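Local structure of uncharacterized novel protein (Burkholderia pseudomallei K96243, 3FJV) at residues 125-130 with 147-152; 112-117 with 168-173; 91-96 with 143-148. The protein is of unknown function but, as a DUF3501 family member, folds round an antiparallel beta sheet with helices and assembles with a second copy of itself. All blocks are in the same frame, centred on the assembly; numbering follows the deposited sequence. Where two conformers were deposited one is given.

Contact 1: residues 125-130 with 147-152; sequences VYAIAD and LRFELG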
loop_
_atom_site.group_PDB
_atom_site.type_symbol
_atom_site.label_atom_id
_atom_site.label_comp_id
_atom_site.label_asym_id
_atom_site.label_seq_id
_atom_site.Cartn_x
_atom_site.Cartn_y
_atom_site.Cartn_z
ATOM N N VAL A 125 -6.508 25.434 -3.649
ATOM C CA VAL A 125 -7.167 24.445 -2.787
ATOM C C VAL A 125 -6.299 23.180 -2.630
ATOM O O VAL A 125 -6.056 22.431 -3.566
ATOM C CB VAL A 125 -8.591 24.076 -3.285
ATOM C CG1 VAL A 125 -9.160 22.790 -2.505
ATOM C CG2 VAL A 125 -9.513 25.291 -3.155
ATOM N N TYR A 126 -5.854 22.942 -1.403
ATOM C CA TYR A 126 -5.056 21.738 -1.064
ATOM C C TYR A 126 -5.966 20.543 -0.819
ATOM O O TYR A 126 -7.045 20.677 -0.255
ATOM C CB TYR A 126 -4.117 21.981 0.114
ATOM C CG TYR A 126 -2.928 22.831 -0.275
ATOM C CD1 TYR A 126 -3.080 24.186 -0.558
ATOM C CD2 TYR A 126 -1.662 22.256 -0.451
ATOM C CE1 TYR A 126 -1.985 24.963 -0.994
ATOM C CE2 TYR A 126 -0.562 23.013 -0.842
ATOM C CZ TYR A 126 -0.734 24.366 -1.140
ATOM O OH TYR A 126 0.334 25.124 -1.548
ATOM N N ALA A 127 -5.535 19.373 -1.305
ATOM C CA ALA A 127 -6.240 18.136 -1.081
ATOM C C ALA A 127 -6.273 17.822 0.398
ATOM O O ALA A 127 -5.323 18.099 1.121
ATOM C CB ALA A 127 -5.567 16.972 -1.847
ATOM N N ILE A 128 -7.404 17.307 0.842
ATOM C CA ILE A 128 -7.522 16.685 2.164
ATOM C C ILE A 128 -7.509 15.199 1.893
ATOM O O ILE A 128 -8.395 14.697 1.177
ATOM C CB ILE A 128 -8.832 17.071 2.897
ATOM C CG1 ILE A 128 -8.952 18.593 3.028
ATOM C CG2 ILE A 128 -8.878 16.418 4.281
ATOM C CD1 ILE A 128 -7.810 19.214 3.798
ATOM N N ALA A 129 -6.502 14.505 2.430
ATOM C CA ALA A 129 -6.232 13.098 2.099
ATOM C C ALA A 129 -6.646 12.085 3.146
ATOM O O ALA A 129 -6.502 12.328 4.348
ATOM C CB ALA A 129 -4.727 12.927 1.810
ATOM N N ASP A 130 -7.157 10.953 2.684
ATOM C CA ASP A 130 -7.219 9.713 3.488
ATOM C C ASP A 130 -8.042 9.856 4.767
ATOM O O ASP A 130 -7.734 9.239 5.795
ATOM C CB ASP A 130 -5.776 9.191 3.792
ATOM C CG ASP A 130 -4.920 9.044 2.530
ATOM O OD1 ASP A 130 -5.459 8.560 1.486
ATOM O OD2 ASP A 130 -3.715 9.410 2.603
ATOM N N LEU A 147 -8.021 11.494 -2.261
ATOM C CA LEU A 147 -8.001 12.924 -2.009
ATOM C C LEU A 147 -9.400 13.573 -2.204
ATOM O O LEU A 147 -10.213 13.126 -3.067
ATOM C CB LEU A 147 -6.996 13.609 -2.927
ATOM C CG LEU A 147 -5.566 13.089 -3.017
ATOM C CD1 LEU A 147 -4.719 14.009 -3.963
ATOM C CD2 LEU A 147 -4.934 12.898 -1.687
ATOM N N ARG A 148 -9.644 14.651 -1.449
ATOM C CA ARG A 148 -10.849 15.459 -1.565
ATOM C C ARG A 148 -10.406 16.920 -1.769
ATOM O O ARG A 148 -9.592 17.406 -1.030
ATOM C CB ARG A 148 -11.656 15.339 -0.263
ATOM C CG ARG A 148 -12.766 16.325 -0.040
ATOM C CD ARG A 148 -13.674 15.907 1.128
ATOM N NE ARG A 148 -13.165 16.181 2.477
ATOM C CZ ARG A 148 -13.258 17.360 3.092
ATOM N NH1 ARG A 148 -13.777 18.411 2.455
ATOM N NH2 ARG A 148 -12.773 17.509 4.328
ATOM N N PHE A 149 -10.945 17.605 -2.771
ATOM C CA PHE A 149 -10.669 19.021 -2.969
ATOM C C PHE A 149 -11.992 19.773 -2.798
ATOM O O PHE A 149 -12.903 19.589 -3.599
ATOM C CB PHE A 149 -10.160 19.250 -4.399
ATOM C CG PHE A 149 -8.817 18.632 -4.693
ATOM C CD1 PHE A 149 -7.633 19.319 -4.429
ATOM C CD2 PHE A 149 -8.740 17.390 -5.349
ATOM C CE1 PHE A 149 -6.404 18.741 -4.729
ATOM C CE2 PHE A 149 -7.527 16.845 -5.676
ATOM C CZ PHE A 149 -6.355 17.521 -5.355
ATOM N N GLU A 150 -12.092 20.660 -1.807
ATOM C CA GLU A 150 -13.351 21.329 -1.536
ATOM C C GLU A 150 -13.364 22.710 -2.228
ATOM O O GLU A 150 -12.437 23.514 -2.083
ATOM C CB GLU A 150 -13.609 21.405 -0.023
ATOM C CG GLU A 150 -15.104 21.471 0.357
ATOM C CD GLU A 150 -15.857 20.155 0.217
ATOM O OE1 GLU A 150 -15.262 19.051 0.350
ATOM O OE2 GLU A 150 -17.082 20.225 -0.020
ATOM N N LEU A 151 -14.390 22.936 -3.062
ATOM C CA LEU A 151 -14.484 24.173 -3.840
ATOM C C LEU A 151 -15.634 25.047 -3.402
ATOM O O LEU A 151 -16.773 24.570 -3.236
ATOM C CB LEU A 151 -14.620 23.878 -5.340
ATOM C CG LEU A 151 -13.431 23.500 -6.230
ATOM C CD1 LEU A 151 -12.549 22.370 -5.707
ATOM C CD2 LEU A 151 -13.993 23.135 -7.638
ATOM N N GLY A 152 -15.344 26.331 -3.234
ATOM C CA GLY A 152 -16.374 27.294 -2.862
ATOM C C GLY A 152 -17.126 27.799 -4.074
ATOM O O GLY A 152 -16.912 27.378 -5.204
HETATM O O HOH W 1 -9.862 20.542 -0.015
#
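Two neighbouring antiparallel strands of the central sheet meet here, and their contact shows how strand pairing is carried across an irregular stretch. Strand 125-129 is broken near Ala-127, and between residues 125-130 and 147-152 the backbone bonds are the two of the hydrogen-bonded pair Ile-128 and Arg-148; Asp-130 continues the pairing to Phe-146. Ile-128 N reaches Arg-148 O at 2.9 Å, nearly straight at 173° and in the carbonyl plane; in the return bond Arg-148 N lies above the plane of the Ile-128 carbonyl. Toward Tyr-126 and Glu-150 the strands part and a water bridges them, donating to Tyr-126 O and accepting from Glu-150 N at 2.9 Å, with a weak third bond to Arg-148 O.

The apolar face is carried by Ala-127, whose CB sits over the face of the Phe-149 ring, 3.9 Å from its centroid, a CH-pi contact. The same methyl touches Leu-147 CD1, while Leu-147 CD2 packs against Ala-129 CB at 3.5 Å. Val-125 O meets the ring edge of Phe-149 in plane, 3.6 Å from CD1. On the other face Ile-128 and Arg-148 run side by side, and a bend at chi3 (79°) lays the guanidinium so that Ile-128 CG1 lies over one face toward its rim. Arg-148 NH1 then bonds Glu-150 OE1 at 2.7 Å, from above the carboxylate plane, while NE forms a salt bridge with Glu-131.

Strand 115-119 flanks 125-129 and strand 86-93 flanks 144-150; Met-155 of helix 153-160 packs on Val-125, and Phe-45 of strand 41-45 on Phe-149.

Contact 2: residues 112-117 with 168-173; sequences EDRVFL and GCDHPH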
loop_
_atom_site.group_PDB
_atom_site.type_symbol
_atom_site.label_atom_id
_atom_site.label_comp_id
_atom_site.label_asym_id
_atom_site.label_seq_id
_atom_site.Cartn_x
_atom_site.Cartn_y
_atom_site.Cartn_z
ATOM N N GLU A 112 0.682 13.617 -0.235
ATOM C CA GLU A 112 -0.764 13.653 -0.460
ATOM C C GLU A 112 -1.463 14.898 0.094
ATOM O O GLU A 112 -2.564 15.211 -0.327
ATOM C CB GLU A 112 -1.427 12.395 0.079
ATOM C CG GLU A 112 -1.448 12.237 1.614
ATOM C CD GLU A 112 -0.121 11.705 2.197
ATOM O OE1 GLU A 112 0.875 11.646 1.471
ATOM O OE2 GLU A 112 -0.083 11.344 3.379
ATOM N N ASP A 113 -0.815 15.584 1.042
ATOM C CA ASP A 113 -1.318 16.825 1.640
ATOM C C ASP A 113 -0.847 18.077 0.879
ATOM O O ASP A 113 -1.300 19.158 1.197
ATOM C CB ASP A 113 -0.740 17.016 3.067
ATOM C CG ASP A 113 -0.996 15.858 3.969
ATOM O OD1 ASP A 113 -2.074 15.261 3.866
ATOM O OD2 ASP A 113 -0.137 15.594 4.849
ATOM N N ARG A 114 0.073 17.928 -0.084
ATOM C CA ARG A 114 0.763 19.073 -0.718
ATOM C C ARG A 114 0.388 19.261 -2.185
ATOM O O ARG A 114 0.891 20.152 -2.833
ATOM C CB ARG A 114 2.271 18.915 -0.596
ATOM C CG ARG A 114 2.803 18.677 0.790
ATOM C CD ARG A 114 2.226 19.599 1.828
ATOM N NE ARG A 114 2.311 21.018 1.468
ATOM C CZ ARG A 114 1.864 22.004 2.245
ATOM N NH1 ARG A 114 1.352 21.730 3.421
ATOM N NH2 ARG A 114 1.965 23.276 1.858
ATOM N N VAL A 115 -0.561 18.458 -2.663
ATOM C CA VAL A 115 -1.132 18.588 -4.000
ATOM C C VAL A 115 -2.252 19.589 -3.926
ATOM O O VAL A 115 -3.131 19.480 -3.114
ATOM C CB VAL A 115 -1.680 17.233 -4.539
ATOM C CG1 VAL A 115 -2.553 17.457 -5.816
ATOM C CG2 VAL A 115 -0.512 16.251 -4.793
ATOM N N PHE A 116 -2.238 20.574 -4.812
ATOM C CA PHE A 116 -3.256 21.627 -4.827
ATOM C C PHE A 116 -3.805 21.923 -6.197
ATOM O O PHE A 116 -3.100 21.780 -7.206
ATOM C CB PHE A 116 -2.716 22.919 -4.224
ATOM C CG PHE A 116 -1.594 23.547 -5.009
ATOM C CD1 PHE A 116 -0.304 23.137 -4.813
ATOM C CD2 PHE A 116 -1.844 24.548 -5.935
ATOM C CE1 PHE A 116 0.742 23.694 -5.503
ATOM C CE2 PHE A 116 -0.790 25.108 -6.662
ATOM C CZ PHE A 116 0.508 24.670 -6.434
ATOM N N LEU A 117 -5.061 22.378 -6.234
ATOM C CA LEU A 117 -5.719 22.861 -7.446
ATOM C C LEU A 117 -5.862 24.373 -7.369
ATOM O O LEU A 117 -6.025 24.921 -6.272
ATOM C CB LEU A 117 -7.184 22.313 -7.519
ATOM C CG LEU A 117 -7.543 20.927 -7.960
ATOM C CD1 LEU A 117 -9.018 20.628 -7.735
ATOM C CD2 LEU A 117 -7.220 20.791 -9.422
ATOM N N GLY A 168 -0.809 21.706 -8.987
ATOM C CA GLY A 168 0.599 21.792 -8.570
ATOM C C GLY A 168 0.914 20.918 -7.365
ATOM O O GLY A 168 0.042 20.250 -6.820
ATOM N N CYS A 169 2.177 20.916 -6.967
ATOM C CA CYS A 169 2.602 20.285 -5.723
ATOM C C CYS A 169 3.753 21.109 -5.123
ATOM O O CYS A 169 4.707 21.439 -5.833
ATOM C CB CYS A 169 3.113 18.873 -6.017
ATOM S SG CYS A 169 3.533 17.920 -4.524
ATOM N N ASP A 170 3.695 21.373 -3.821
ATOM C CA ASP A 170 4.735 22.144 -3.157
ATOM C C ASP A 170 5.495 21.353 -2.102
ATOM O O ASP A 170 6.186 21.950 -1.279
ATOM C CB ASP A 170 4.175 23.460 -2.567
ATOM C CG ASP A 170 3.208 23.249 -1.407
ATOM O OD1 ASP A 170 2.970 22.095 -0.967
ATOM O OD2 ASP A 170 2.686 24.266 -0.918
ATOM N N HIS A 171 5.374 20.027 -2.145
ATOM C CA HIS A 171 6.251 19.171 -1.392
ATOM C C HIS A 171 7.739 19.467 -1.746
ATOM O O HIS A 171 8.101 19.561 -2.921
ATOM C CB HIS A 171 5.915 17.688 -1.604
ATOM C CG HIS A 171 6.578 16.763 -0.626
ATOM N ND1 HIS A 171 7.922 16.432 -0.703
ATOM C CD2 HIS A 171 6.085 16.098 0.454
ATOM C CE1 HIS A 171 8.225 15.604 0.285
ATOM N NE2 HIS A 171 7.131 15.382 1.002
ATOM N N PRO A 172 8.599 19.596 -0.728
ATOM C CA PRO A 172 10.001 19.936 -0.980
ATOM C C PRO A 172 10.761 18.952 -1.800
ATOM O O PRO A 172 11.665 19.358 -2.505
ATOM C CB PRO A 172 10.603 20.014 0.431
ATOM C CG PRO A 172 9.461 20.449 1.252
ATOM C CD PRO A 172 8.333 19.588 0.710
ATOM N N HIS A 173 10.422 17.672 -1.726
ATOM C CA HIS A 173 11.049 16.680 -2.634
ATOM C C HIS A 173 10.265 16.382 -3.920
ATOM O O HIS A 173 10.638 15.472 -4.642
ATOM C CB HIS A 173 11.353 15.377 -1.889
ATOM C CG HIS A 173 12.318 15.573 -0.766
ATOM N ND1 HIS A 173 13.680 15.643 -0.968
ATOM C CD2 HIS A 173 12.120 15.799 0.555
ATOM C CE1 HIS A 173 14.285 15.865 0.187
ATOM N NE2 HIS A 173 13.364 15.969 1.125
#
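Arg-114 and Asp-170 cross obliquely with guanidinium and carboxylate planes only 15° apart, the nearly flat geometry of a side-on, two-nitrogen salt bridge. Arg-114 NE meets Asp-170 OD1 at 2.7 Å and Arg-114 NH2 meets Asp-170 OD2 at 3.0 Å, each on the syn lone pair; bends at chi2 and chi3 fold the arginine back to make this possible. Tyr-126 OH also bonds OD2, so the carboxylate is gripped from two residues and probably stays ionised. Asp-170 N turns back to Arg-114 O at 3.2 Å, tying the same two residues through the main chain.

Phe-116 takes the crowded first torsion (chi1 65°), which swings its ring over Gly-168 on the adjacent strand. The glycine, having no side chain, lets the ring lie directly over its CA, 3.9 Å from the ring centroid, a CH-pi contact. Beneath it Phe-116 and Gly-168 form an antiparallel hydrogen-bonded pair, with Gly-168 N to Phe-116 O at 2.9 Å. On the other face Val-115 CG2 approaches Cys-169 SG loosely.

Strands 115-119 and 165-169 thus stand between 125-129 and 176-180: Val-115 packs on Phe-149 of strand 144-150, and Phe-116 and Cys-169 on Ala-178 and Ile-176 of strand 176-180.

Contact 3: residues 91-96 with 143-148; sequences LQIEYE and AVHFLR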
loop_
_atom_site.group_PDB
_atom_site.type_symbol
_atom_site.label_atom_id
_atom_site.label_comp_id
_atom_site.label_asym_id
_atom_site.label_seq_id
_atom_site.Cartn_x
_atom_site.Cartn_y
_atom_site.Cartn_z
ATOM N N LEU A 91 -4.885 9.308 -5.978
ATOM C CA LEU A 91 -3.503 9.654 -6.281
ATOM C C LEU A 91 -2.677 8.371 -6.227
ATOM O O LEU A 91 -2.730 7.623 -5.240
ATOM C CB LEU A 91 -2.934 10.653 -5.271
ATOM C CG LEU A 91 -1.445 11.076 -5.369
ATOM C CD1 LEU A 91 -1.099 11.953 -6.551
ATOM C CD2 LEU A 91 -1.008 11.849 -4.101
ATOM N N GLN A 92 -1.883 8.155 -7.268
ATOM C CA GLN A 92 -0.972 7.011 -7.302
ATOM C C GLN A 92 0.429 7.520 -7.514
ATOM O O GLN A 92 0.653 8.408 -8.318
ATOM C CB GLN A 92 -1.355 6.008 -8.384
ATOM C CG GLN A 92 -2.687 5.301 -8.066
ATOM C CD GLN A 92 -2.867 4.004 -8.829
ATOM O OE1 GLN A 92 -2.076 3.051 -8.648
ATOM N NE2 GLN A 92 -3.917 3.933 -9.652
ATOM N N ILE A 93 1.358 6.964 -6.749
ATOM C CA ILE A 93 2.782 7.274 -6.825
ATOM C C ILE A 93 3.391 6.038 -7.462
ATOM O O ILE A 93 3.220 4.937 -6.923
ATOM C CB ILE A 93 3.351 7.482 -5.400
ATOM C CG1 ILE A 93 2.624 8.633 -4.706
ATOM C CG2 ILE A 93 4.868 7.806 -5.428
ATOM C CD1 ILE A 93 2.780 8.602 -3.167
ATOM N N GLU A 94 4.064 6.203 -8.600
ATOM C CA GLU A 94 4.592 5.077 -9.352
ATOM C C GLU A 94 6.096 5.182 -9.594
ATOM O O GLU A 94 6.566 6.163 -10.169
ATOM C CB GLU A 94 3.842 4.985 -10.679
ATOM C CG GLU A 94 2.342 4.668 -10.461
ATOM C CD GLU A 94 1.467 4.919 -11.687
ATOM O OE1 GLU A 94 1.930 5.564 -12.669
ATOM O OE2 GLU A 94 0.304 4.462 -11.653
ATOM N N TYR A 95 6.847 4.169 -9.155
ATOM C CA TYR A 95 8.296 4.122 -9.393
ATOM C C TYR A 95 8.704 2.793 -10.032
ATOM O O TYR A 95 8.027 1.780 -9.861
ATOM C CB TYR A 95 9.083 4.407 -8.096
ATOM C CG TYR A 95 9.171 5.895 -7.802
ATOM C CD1 TYR A 95 8.127 6.534 -7.175
ATOM C CD2 TYR A 95 10.282 6.660 -8.181
ATOM C CE1 TYR A 95 8.172 7.866 -6.888
ATOM C CE2 TYR A 95 10.325 8.023 -7.914
ATOM C CZ TYR A 95 9.244 8.609 -7.268
ATOM O OH TYR A 95 9.173 9.936 -6.993
ATOM N N GLU A 96 9.817 2.809 -10.767
ATOM C CA GLU A 96 10.205 1.664 -11.610
ATOM C C GLU A 96 10.548 0.386 -10.854
ATOM O O GLU A 96 10.380 -0.698 -11.403
ATOM C CB GLU A 96 11.364 2.030 -12.538
ATOM C CG GLU A 96 11.046 3.203 -13.466
ATOM C CD GLU A 96 11.612 3.022 -14.861
ATOM O OE1 GLU A 96 12.817 2.687 -14.998
ATOM O OE2 GLU A 96 10.837 3.213 -15.824
ATOM N N ALA A 143 1.466 3.887 -1.803
ATOM C CA ALA A 143 1.569 4.405 -3.153
ATOM C C ALA A 143 0.201 4.927 -3.605
ATOM O O ALA A 143 0.092 5.423 -4.733
ATOM C CB ALA A 143 2.079 3.306 -4.114
ATOM N N VAL A 144 -0.856 4.729 -2.795
ATOM C CA VAL A 144 -2.238 5.123 -3.205
ATOM C C VAL A 144 -2.926 5.938 -2.107
ATOM O O VAL A 144 -2.991 5.508 -0.976
ATOM C CB VAL A 144 -3.106 3.931 -3.604
ATOM C CG1 VAL A 144 -4.504 4.385 -4.089
ATOM C CG2 VAL A 144 -2.424 3.114 -4.719
ATOM N N HIS A 145 -3.470 7.103 -2.462
ATOM C CA HIS A 145 -4.170 7.960 -1.505
ATOM C C HIS A 145 -5.504 8.400 -2.099
ATOM O O HIS A 145 -5.647 8.472 -3.311
ATOM C CB HIS A 145 -3.313 9.189 -1.229
ATOM C CG HIS A 145 -2.018 8.867 -0.553
ATOM N ND1 HIS A 145 -1.898 8.808 0.821
ATOM C CD2 HIS A 145 -0.786 8.585 -1.056
ATOM C CE1 HIS A 145 -0.648 8.488 1.134
ATOM N NE2 HIS A 145 0.051 8.372 0.015
ATOM N N PHE A 146 -6.485 8.633 -1.242
ATOM C CA PHE A 146 -7.801 9.141 -1.650
ATOM C C PHE A 146 -7.863 10.615 -1.270
ATOM O O PHE A 146 -7.677 10.975 -0.085
ATOM C CB PHE A 146 -8.885 8.343 -0.930
ATOM C CG PHE A 146 -9.053 6.904 -1.401
ATOM C CD1 PHE A 146 -8.439 6.405 -2.549
ATOM C CD2 PHE A 146 -9.922 6.045 -0.692
ATOM C CE1 PHE A 146 -8.628 5.100 -2.966
ATOM C CE2 PHE A 146 -10.109 4.727 -1.110
ATOM C CZ PHE A 146 -9.445 4.266 -2.279
ATOM N N LEU A 147 -8.021 11.494 -2.261
ATOM C CA LEU A 147 -8.001 12.924 -2.009
ATOM C C LEU A 147 -9.400 13.573 -2.204
ATOM O O LEU A 147 -10.213 13.126 -3.067
ATOM C CB LEU A 147 -6.996 13.609 -2.927
ATOM C CG LEU A 147 -5.566 13.089 -3.017
ATOM C CD1 LEU A 147 -4.719 14.009 -3.963
ATOM C CD2 LEU A 147 -4.934 12.898 -1.687
ATOM N N ARG A 148 -9.644 14.651 -1.449
ATOM C CA ARG A 148 -10.849 15.459 -1.565
ATOM C C ARG A 148 -10.406 16.920 -1.769
ATOM O O ARG A 148 -9.592 17.406 -1.030
ATOM C CB ARG A 148 -11.656 15.339 -0.263
ATOM C CG ARG A 148 -12.766 16.325 -0.040
ATOM C CD ARG A 148 -13.674 15.907 1.128
ATOM N NE ARG A 148 -13.165 16.181 2.477
ATOM C CZ ARG A 148 -13.258 17.360 3.092
ATOM N NH1 ARG A 148 -13.777 18.411 2.455
ATOM N NH2 ARG A 148 -12.773 17.509 4.328
#
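Strands 86-93 and 144-150 pair as antiparallel neighbours in the middle of the sheet, their short segments running at 157° to each other. Between residues 91-96 and 143-148 there are three backbone hydrogen bonds, all in the plane of the accepting carbonyl; the pairing continues at Leu-147 and Ala-89. Leu-91 and His-145 form the hydrogen-bonded pair, Leu-91 N to His-145 O and His-145 N to Leu-91 O both at 2.9 Å. Ile-93 N to Ala-143 O, at 2.8 Å, extends the pairing to the residue just before the strand. CA-H...O contacts fill the gaps between them, Val-144 CA to Leu-91 O at 3.3 Å and Gln-92 CA to Ala-143 O at 3.2 Å.

Apolar contact lies mainly on the face of Leu-91 and His-145, where Leu-91 CB touches Leu-147 CD1 and Leu-41 and Leu-43 of strand 41-45 cover Leu-91. On the opposite face Gln-92 and Val-144 run alongside each other in the same direction, and Val-144 CG2 rests against the glutamine CG and OE1. The second subunit covers this face: its Thr-99 packs on Gln-92, its Glu-98 on Val-144, and its Arg-102 makes a cation-pi contact with Phe-146.

The polar group among the buried side chains is the His-145 imidazole, whose ND1 is satisfied by Asp-130 OD2, a bond that would help fix the ring rotation. Across the strands, Ile-93 CD1 meets that ring at its edge, 4.1 Å from His-145 CD2.

How the contacts relate
All three contacts belong to one antiparallel sheet, and contacts 1 and 3 use the two edges of the same strand, 144-150. Contact 3 is the buried one, nearest the chain centre, and depends on regular backbone bonds and apolar packing with the second subunit close by. Contacts 1 and 2 are partly buried: contact 2 adds a salt bridge across its segments, contact 1 one along a single strand and a bridging water. Adjacent strands 125-129 and 115-119 join these two, directly through Val-125 N and Leu-117 O and through Tyr-126 and Asp-170. Asp-130 ties contact 1 to contact 3 through His-145, and Glu-112 of contact 2 packs on that same histidine.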